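Local coordinates for protein 'Carboxyl esterase 2 (Tuber melanosporum Mel28, PDB 5MIF) that probably hydrolyses carboxylic esters, as an alpha/beta hydrolase-fold esterase of a mycorrhizal truffle fungus, at residues Gln214-Asp222 against Ile289-Gly297; Thr279-Arg290 against Ala308-Phe319. All coordinates share one frame; numbering follows the deposited sequence.

Contact 1: Gln214-Asp222 against Ile289-Gly297; sequences QVLIYPATD and IRQQGEDFG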
# COMPACT_ATOMS: atom_id res chain seq x y z
N GLN A 214 -8.41 -0.45 12.84
CA GLN A 214 -7.21 -1.03 13.43
C GLN A 214 -6.15 -1.20 12.37
O GLN A 214 -6.43 -1.69 11.27
CB GLN A 214 -7.54 -2.39 14.10
CG GLN A 214 -6.32 -3.21 14.54
CD GLN A 214 -6.70 -4.50 15.27
OE1 GLN A 214 -6.34 -4.70 16.44
NE2 GLN A 214 -7.43 -5.39 14.59
N VAL A 215 -4.92 -0.79 12.68
CA VAL A 215 -3.80 -1.02 11.78
C VAL A 215 -2.75 -1.95 12.45
O VAL A 215 -2.29 -1.68 13.56
CB VAL A 215 -3.12 0.29 11.35
CG1 VAL A 215 -1.95 -0.05 10.46
CG2 VAL A 215 -4.10 1.20 10.57
N LEU A 216 -2.43 -3.05 11.78
CA LEU A 216 -1.41 -3.97 12.25
C LEU A 216 -0.23 -3.92 11.27
O LEU A 216 -0.39 -4.17 10.08
CB LEU A 216 -1.96 -5.41 12.38
CG LEU A 216 -3.23 -5.60 13.24
CD1 LEU A 216 -3.73 -7.03 13.18
CD2 LEU A 216 -3.00 -5.20 14.70
N ILE A 217 0.94 -3.56 11.78
CA ILE A 217 2.14 -3.43 10.96
C ILE A 217 3.07 -4.62 11.25
O ILE A 217 3.54 -4.75 12.37
CB ILE A 217 2.87 -2.09 11.27
CG1 ILE A 217 1.89 -0.92 11.28
CG2 ILE A 217 4.00 -1.82 10.30
CD1 ILE A 217 2.51 0.38 11.80
N TYR A 218 3.33 -5.47 10.25
CA TYR A 218 4.07 -6.74 10.39
C TYR A 218 3.84 -7.37 11.75
O TYR A 218 4.79 -7.57 12.52
CB TYR A 218 5.59 -6.59 10.11
CG TYR A 218 6.21 -5.26 10.48
CD1 TYR A 218 6.47 -4.93 11.82
CD2 TYR A 218 6.58 -4.35 9.49
CE1 TYR A 218 7.04 -3.72 12.15
CE2 TYR A 218 7.17 -3.13 9.82
CZ TYR A 218 7.39 -2.83 11.14
OH TYR A 218 7.96 -1.62 11.44
N PRO A 219 2.58 -7.66 12.07
CA PRO A 219 2.24 -8.10 13.43
C PRO A 219 2.70 -9.52 13.70
O PRO A 219 2.78 -10.32 12.76
CB PRO A 219 0.72 -8.02 13.45
CG PRO A 219 0.34 -8.35 12.05
CD PRO A 219 1.41 -7.75 11.17
N ALA A 220 3.02 -9.80 14.96
CA ALA A 220 3.11 -11.17 15.44
C ALA A 220 1.69 -11.60 15.78
O ALA A 220 1.00 -10.91 16.53
CB ALA A 220 4.04 -11.28 16.66
N THR A 221 1.24 -12.70 15.21
CA THR A 221 -0.12 -13.15 15.45
C THR A 221 -0.15 -14.56 16.01
O THR A 221 -1.15 -14.98 16.60
CB THR A 221 -0.95 -13.12 14.15
OG1 THR A 221 -0.30 -13.94 13.18
CG2 THR A 221 -1.03 -11.71 13.61
N ASP A 222 0.95 -15.27 15.85
CA ASP A 222 1.04 -16.67 16.29
C ASP A 222 2.40 -16.92 16.91
O ASP A 222 3.41 -16.96 16.21
CB ASP A 222 0.79 -17.61 15.10
CG ASP A 222 0.55 -19.06 15.54
OD1 ASP A 222 0.93 -19.42 16.67
OD2 ASP A 222 -0.03 -19.82 14.74
N ILE A 289 8.47 -13.06 9.78
CA ILE A 289 7.15 -13.01 10.40
C ILE A 289 6.06 -12.61 9.37
O ILE A 289 4.88 -12.50 9.71
CB ILE A 289 7.15 -12.03 11.62
CG1 ILE A 289 6.21 -12.52 12.71
CG2 ILE A 289 6.82 -10.62 11.22
CD1 ILE A 289 6.73 -13.73 13.40
N ARG A 290 6.46 -12.41 8.12
CA ARG A 290 5.54 -11.96 7.07
C ARG A 290 4.29 -12.86 6.93
O ARG A 290 3.18 -12.35 6.82
CB ARG A 290 6.26 -11.87 5.72
CG ARG A 290 5.40 -11.31 4.58
CD ARG A 290 6.09 -11.49 3.24
NE ARG A 290 5.91 -12.85 2.75
CZ ARG A 290 6.70 -13.46 1.87
NH1 ARG A 290 7.75 -12.83 1.36
NH2 ARG A 290 6.43 -14.70 1.48
N GLN A 291 4.48 -14.17 6.94
CA GLN A 291 3.37 -15.11 6.73
C GLN A 291 2.24 -14.95 7.77
O GLN A 291 1.06 -15.15 7.45
CB GLN A 291 3.88 -16.56 6.75
CG GLN A 291 2.84 -17.60 6.36
CD GLN A 291 2.54 -17.60 4.87
OE1 GLN A 291 3.44 -17.47 4.04
NE2 GLN A 291 1.26 -17.73 4.52
N GLN A 292 2.61 -14.62 9.00
CA GLN A 292 1.63 -14.49 10.08
C GLN A 292 0.60 -13.40 9.81
O GLN A 292 -0.60 -13.62 9.97
CB GLN A 292 2.34 -14.23 11.41
CG GLN A 292 3.05 -15.44 11.94
CD GLN A 292 3.63 -15.23 13.32
OE1 GLN A 292 3.22 -14.33 14.06
NE2 GLN A 292 4.63 -16.04 13.66
N GLY A 293 1.08 -12.23 9.41
CA GLY A 293 0.19 -11.12 9.10
C GLY A 293 -0.74 -11.43 7.94
O GLY A 293 -1.95 -11.20 8.03
N GLU A 294 -0.19 -12.01 6.87
CA GLU A 294 -0.96 -12.31 5.67
C GLU A 294 -2.02 -13.37 5.95
O GLU A 294 -3.18 -13.22 5.55
CB GLU A 294 -0.02 -12.74 4.52
CG GLU A 294 0.91 -11.62 4.06
CD GLU A 294 1.73 -11.94 2.80
OE1 GLU A 294 1.91 -13.12 2.44
OE2 GLU A 294 2.19 -10.97 2.14
N ASP A 295 -1.63 -14.43 6.65
CA ASP A 295 -2.58 -15.48 7.03
C ASP A 295 -3.68 -14.92 7.94
O ASP A 295 -4.85 -15.28 7.78
CB ASP A 295 -1.87 -16.65 7.72
CG ASP A 295 -1.05 -17.48 6.76
OD1 ASP A 295 -1.29 -17.39 5.53
OD2 ASP A 295 -0.17 -18.24 7.22
N PHE A 296 -3.30 -14.07 8.88
CA PHE A 296 -4.29 -13.47 9.78
C PHE A 296 -5.28 -12.62 8.97
O PHE A 296 -6.50 -12.68 9.19
CB PHE A 296 -3.59 -12.62 10.86
CG PHE A 296 -4.51 -12.13 11.95
CD1 PHE A 296 -5.23 -13.02 12.72
CD2 PHE A 296 -4.63 -10.78 12.21
CE1 PHE A 296 -6.07 -12.57 13.74
CE2 PHE A 296 -5.45 -10.31 13.23
CZ PHE A 296 -6.18 -11.21 13.99
N GLY A 297 -4.77 -11.83 8.03
CA GLY A 297 -5.63 -11.02 7.18
C GLY A 297 -6.59 -11.85 6.33
O GLY A 297 -7.79 -11.55 6.27
O HOH W 1 3.32 -10.09 9.96

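Contact 2: Thr279-Arg290 against Ala308-Phe319; sequences TLIVVAEVDPIR and AIIRVLGTIHGF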
# COMPACT_ATOMS: atom_id res chain seq x y z
N THR A 279 -9.80 -3.71 9.59
CA THR A 279 -8.38 -3.78 9.83
C THR A 279 -7.55 -3.63 8.56
O THR A 279 -7.86 -4.23 7.52
CB THR A 279 -8.06 -5.12 10.51
OG1 THR A 279 -8.68 -5.15 11.80
CG2 THR A 279 -6.57 -5.33 10.61
N LEU A 280 -6.50 -2.82 8.64
CA LEU A 280 -5.50 -2.75 7.59
C LEU A 280 -4.20 -3.42 8.07
O LEU A 280 -3.65 -3.05 9.11
CB LEU A 280 -5.23 -1.29 7.20
CG LEU A 280 -3.96 -1.03 6.37
CD1 LEU A 280 -4.06 -1.65 4.97
CD2 LEU A 280 -3.71 0.45 6.26
N ILE A 281 -3.73 -4.40 7.30
CA ILE A 281 -2.47 -5.07 7.63
C ILE A 281 -1.40 -4.77 6.59
O ILE A 281 -1.61 -4.94 5.39
CB ILE A 281 -2.67 -6.59 7.75
CG1 ILE A 281 -3.68 -6.88 8.85
CG2 ILE A 281 -1.32 -7.29 8.01
CD1 ILE A 281 -4.11 -8.33 8.93
N VAL A 282 -0.25 -4.31 7.06
CA VAL A 282 0.88 -4.02 6.19
C VAL A 282 2.04 -4.92 6.59
O VAL A 282 2.36 -5.01 7.77
CB VAL A 282 1.27 -2.53 6.29
CG1 VAL A 282 2.47 -2.23 5.43
CG2 VAL A 282 0.09 -1.64 5.89
N VAL A 283 2.65 -5.61 5.64
CA VAL A 283 3.78 -6.50 5.96
C VAL A 283 5.00 -6.18 5.11
O VAL A 283 4.88 -5.60 4.02
CB VAL A 283 3.42 -8.00 5.77
CG1 VAL A 283 2.34 -8.44 6.76
CG2 VAL A 283 3.01 -8.28 4.31
N ALA A 284 6.18 -6.50 5.63
CA ALA A 284 7.41 -6.36 4.85
C ALA A 284 7.65 -7.64 4.06
O ALA A 284 7.32 -8.72 4.52
CB ALA A 284 8.60 -6.06 5.77
N GLU A 285 8.22 -7.52 2.87
CA GLU A 285 8.44 -8.69 2.03
C GLU A 285 9.50 -9.62 2.61
O GLU A 285 9.28 -10.83 2.73
CB GLU A 285 8.86 -8.27 0.62
CG GLU A 285 9.24 -9.43 -0.26
CD GLU A 285 9.84 -8.98 -1.58
OE1 GLU A 285 10.46 -7.90 -1.60
OE2 GLU A 285 9.73 -9.73 -2.57
N VAL A 286 10.64 -9.05 2.98
CA VAL A 286 11.76 -9.85 3.47
C VAL A 286 11.74 -9.85 5.00
O VAL A 286 12.30 -8.98 5.66
CB VAL A 286 13.09 -9.30 2.91
CG1 VAL A 286 14.28 -10.10 3.40
CG2 VAL A 286 13.03 -9.30 1.38
N ASP A 287 11.06 -10.86 5.54
CA ASP A 287 10.67 -10.88 6.94
C ASP A 287 10.17 -12.27 7.31
O ASP A 287 9.20 -12.75 6.73
CB ASP A 287 9.57 -9.85 7.19
CG ASP A 287 9.20 -9.71 8.67
OD1 ASP A 287 9.58 -10.57 9.50
OD2 ASP A 287 8.47 -8.76 9.02
N PRO A 288 10.82 -12.90 8.30
CA PRO A 288 10.38 -14.20 8.80
C PRO A 288 8.92 -14.19 9.26
O PRO A 288 8.23 -15.20 9.13
CB PRO A 288 11.28 -14.45 10.02
CG PRO A 288 12.36 -13.50 9.92
CD PRO A 288 11.95 -12.36 9.08
N ILE A 289 8.47 -13.06 9.78
CA ILE A 289 7.15 -13.01 10.40
C ILE A 289 6.06 -12.61 9.37
O ILE A 289 4.88 -12.50 9.71
CB ILE A 289 7.15 -12.03 11.62
CG1 ILE A 289 6.21 -12.52 12.71
CG2 ILE A 289 6.82 -10.62 11.22
CD1 ILE A 289 6.73 -13.73 13.40
N ARG A 290 6.46 -12.41 8.12
CA ARG A 290 5.54 -11.96 7.07
C ARG A 290 4.29 -12.86 6.93
O ARG A 290 3.18 -12.35 6.82
CB ARG A 290 6.26 -11.87 5.72
CG ARG A 290 5.40 -11.31 4.58
CD ARG A 290 6.09 -11.49 3.24
NE ARG A 290 5.91 -12.85 2.75
CZ ARG A 290 6.70 -13.46 1.87
NH1 ARG A 290 7.75 -12.83 1.36
NH2 ARG A 290 6.43 -14.70 1.48
N ALA A 308 -7.93 -5.14 4.73
CA ALA A 308 -7.02 -4.92 3.62
C ALA A 308 -5.62 -5.41 4.00
O ALA A 308 -5.15 -5.18 5.11
CB ALA A 308 -6.99 -3.44 3.25
N ILE A 309 -4.97 -6.10 3.07
CA ILE A 309 -3.62 -6.61 3.29
C ILE A 309 -2.66 -6.17 2.18
O ILE A 309 -2.90 -6.40 0.99
CB ILE A 309 -3.57 -8.15 3.39
CG1 ILE A 309 -4.75 -8.70 4.20
CG2 ILE A 309 -2.23 -8.60 3.96
CD1 ILE A 309 -5.20 -10.06 3.75
N ILE A 310 -1.58 -5.54 2.59
CA ILE A 310 -0.59 -5.00 1.68
C ILE A 310 0.82 -5.46 2.02
O ILE A 310 1.27 -5.35 3.16
CB ILE A 310 -0.65 -3.47 1.69
CG1 ILE A 310 -1.79 -3.00 0.78
CG2 ILE A 310 0.64 -2.87 1.22
CD1 ILE A 310 -2.11 -1.55 1.02
N ARG A 311 1.52 -5.98 1.01
CA ARG A 311 2.90 -6.40 1.13
C ARG A 311 3.80 -5.39 0.44
O ARG A 311 3.62 -5.09 -0.74
CB ARG A 311 3.12 -7.79 0.53
CG ARG A 311 4.60 -8.21 0.47
CD ARG A 311 4.83 -9.43 -0.43
NE ARG A 311 4.16 -10.63 0.06
CZ ARG A 311 4.37 -11.86 -0.42
NH1 ARG A 311 5.24 -12.05 -1.41
NH2 ARG A 311 3.71 -12.89 0.09
N VAL A 312 4.78 -4.87 1.18
CA VAL A 312 5.70 -3.89 0.66
C VAL A 312 6.96 -4.59 0.21
O VAL A 312 7.64 -5.23 1.03
CB VAL A 312 6.05 -2.82 1.72
CG1 VAL A 312 6.82 -1.68 1.10
CG2 VAL A 312 4.79 -2.31 2.38
N LEU A 313 7.29 -4.50 -1.07
CA LEU A 313 8.43 -5.25 -1.59
C LEU A 313 9.76 -4.54 -1.29
O LEU A 313 9.81 -3.31 -1.18
CB LEU A 313 8.29 -5.49 -3.09
CG LEU A 313 7.51 -6.75 -3.46
CD1 LEU A 313 6.04 -6.66 -3.01
CD2 LEU A 313 7.62 -7.02 -4.95
N GLY A 314 10.82 -5.32 -1.14
CA GLY A 314 12.17 -4.79 -0.99
C GLY A 314 12.51 -4.23 0.39
O GLY A 314 13.55 -3.59 0.57
N THR A 315 11.65 -4.46 1.37
CA THR A 315 11.93 -3.94 2.70
C THR A 315 11.83 -5.04 3.75
O THR A 315 11.45 -6.17 3.43
CB THR A 315 11.01 -2.77 3.07
OG1 THR A 315 11.50 -2.11 4.25
CG2 THR A 315 9.59 -3.25 3.29
N ILE A 316 12.17 -4.70 4.99
CA ILE A 316 12.35 -5.68 6.06
C ILE A 316 11.58 -5.30 7.31
O ILE A 316 11.05 -4.19 7.42
CB ILE A 316 13.84 -5.82 6.43
CG1 ILE A 316 14.38 -4.48 6.95
CG2 ILE A 316 14.65 -6.35 5.25
CD1 ILE A 316 15.84 -4.50 7.32
N HIS A 317 11.55 -6.22 8.27
CA HIS A 317 10.90 -6.00 9.56
C HIS A 317 11.41 -4.71 10.21
O HIS A 317 12.61 -4.42 10.18
CB HIS A 317 11.13 -7.20 10.48
CG HIS A 317 10.17 -7.29 11.62
ND1 HIS A 317 8.96 -7.94 11.52
CD2 HIS A 317 10.23 -6.79 12.88
CE1 HIS A 317 8.32 -7.85 12.67
NE2 HIS A 317 9.07 -7.17 13.52
N GLY A 318 10.49 -3.92 10.77
CA GLY A 318 10.87 -2.70 11.46
C GLY A 318 10.82 -1.44 10.62
O GLY A 318 11.09 -0.35 11.14
N PHE A 319 10.43 -1.54 9.34
CA PHE A 319 10.55 -0.36 8.47
C PHE A 319 9.71 0.83 8.93
O PHE A 319 10.02 1.97 8.60
CB PHE A 319 10.21 -0.71 7.00
CG PHE A 319 8.76 -1.04 6.72
CD1 PHE A 319 7.78 -0.04 6.69
CD2 PHE A 319 8.39 -2.33 6.39
CE1 PHE A 319 6.46 -0.35 6.41
CE2 PHE A 319 7.07 -2.65 6.09
CZ PHE A 319 6.10 -1.67 6.10
O HOH W 2 13.00 -8.72 8.17

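Contact 1: Gln214-Asp222 against Ile289-Gly297
Gln292 OE1 is gripped by two successive backbone amides of the loop that follows strand 213-217. Thr221 N comes in at 2.8 Å from Gln292 OE1, tilted only 16° from the carbonyl plane, while Asp222 N, 3.0 Å from the same Gln292 OE1, sits well above that plane. The side chain gets there by running extended beyond CG, with CG anti to its own carbonyl carbon (chi1 -73°). Thr221 slides past it in the opposite sense, and Thr221 OG1 lies 3.2 Å from Gln292 CB. A leucine in place of Gln292 would probably leave both of those amides without their acceptor and let the loop drift from the helix.

Leu216, Thr221 and Phe296 add apolar contacts beside these bonds. Leu216 CD1 meets the edge of the Phe296 ring, 3.7 Å from Phe296 CE2, and Thr221 CG2 rests against Phe296 CB and CG. Pro219 lays CG over the bare backbone of Gly293, 4.0 Å from Gly293 CA; a beta carbon there would come tight against the proline ring. A water donates to Pro219 O and Ile289 O and accepts a weak bond from Gly293 N.

In the alpha/beta hydrolase fold, this fastens the start of helix 290-302 to the loop after strand 213-217, with Leu216 as the strand's contribution. Phe296 also touches Ile281 on the adjacent strand 279-284, and Gln292 reaches Phe230 of helix 228-232.

Contact 2: Thr279-Arg290 against Ala308-Phe319
Val282 and Ala284 present a shallow step on one face of the parallel pair 279-284 and 308-312, and the edge of the Phe319 ring fits against it. Phe319 CZ lies 3.7 Å from Val282 CG1, and Phe319 CE2 lies 3.8 Å from Ala284 CB. Ala284 CB also fills the bend of the returning chain, reaching Ile316 C at 3.4 Å, with Thr315 CG2 beside it. Further along the same face Leu280 CD1 covers the small Ala308 CB, while Val282 CG1 meets Val312 CG2. A regular ladder of backbone bonds from Thr279 to Val312 holds the strands in register.

On the other face Val283 CG2 fits against Arg311 CB, and beyond it the guanidinium groups of Arg290 and Arg311 stack almost flat, centres 3.6 Å apart and planes at 16°. A bend at chi3 in each chain brings the two planes face to face. Arg290 NH1 is bonded to Glu285 O, and Arg311 NE pairs with Glu294, which probably offsets the like charges.

At the corner of the chain Glu285 reaches out extended, its CG anti to N (chi1 174°), and lies across Leu313 to take Gly314 N on Glu285 OE1 at 2.6 Å. Glu285 OE2 makes a salt bridge to Arg298 of the second subunit.

His317 ND1 donates to Asp287 OD2 at 2.7 Å, with OD2 in the plane of the His317 ring and the carboxylate plane nearly perpendicular to it. Asp287 OD1 accepts the capping bond from Ile289 N, and the carboxylate is thus held through both oxygens; Ile289 CG2 adjoins the ring edge. With His317 NE2 bonded to Ser190 OG on the probable nucleophile elbow (GxSxG), the chemistry is consistent with the Ser-His-Asp charge relay of this esterase family.

How the contacts relate
Contacts 1 and 2 have centres about 8 Å apart and share Ile289 and Arg290, where the chain leaves the Asp287 loop and enters helix 290-302. They also meet in the sheet: Tyr218 N lies 2.7 Å from Val282 O, and Gln214 O 2.9 Å from Leu280 N, probable hydrogen bonds joining strand 213-217 and the residue after it to strand 279-284. Contact 2 closes the beta-alpha-beta unit of strand 279-284, helix 290-302 and strand 307-312; contact 1 secures that unit's helix to the preceding strand's loop. Tyr218 carries contact 1 toward the probable active site, its ring meeting those of His317 and Phe319 and its side chain touching the probable Ser190 elbow.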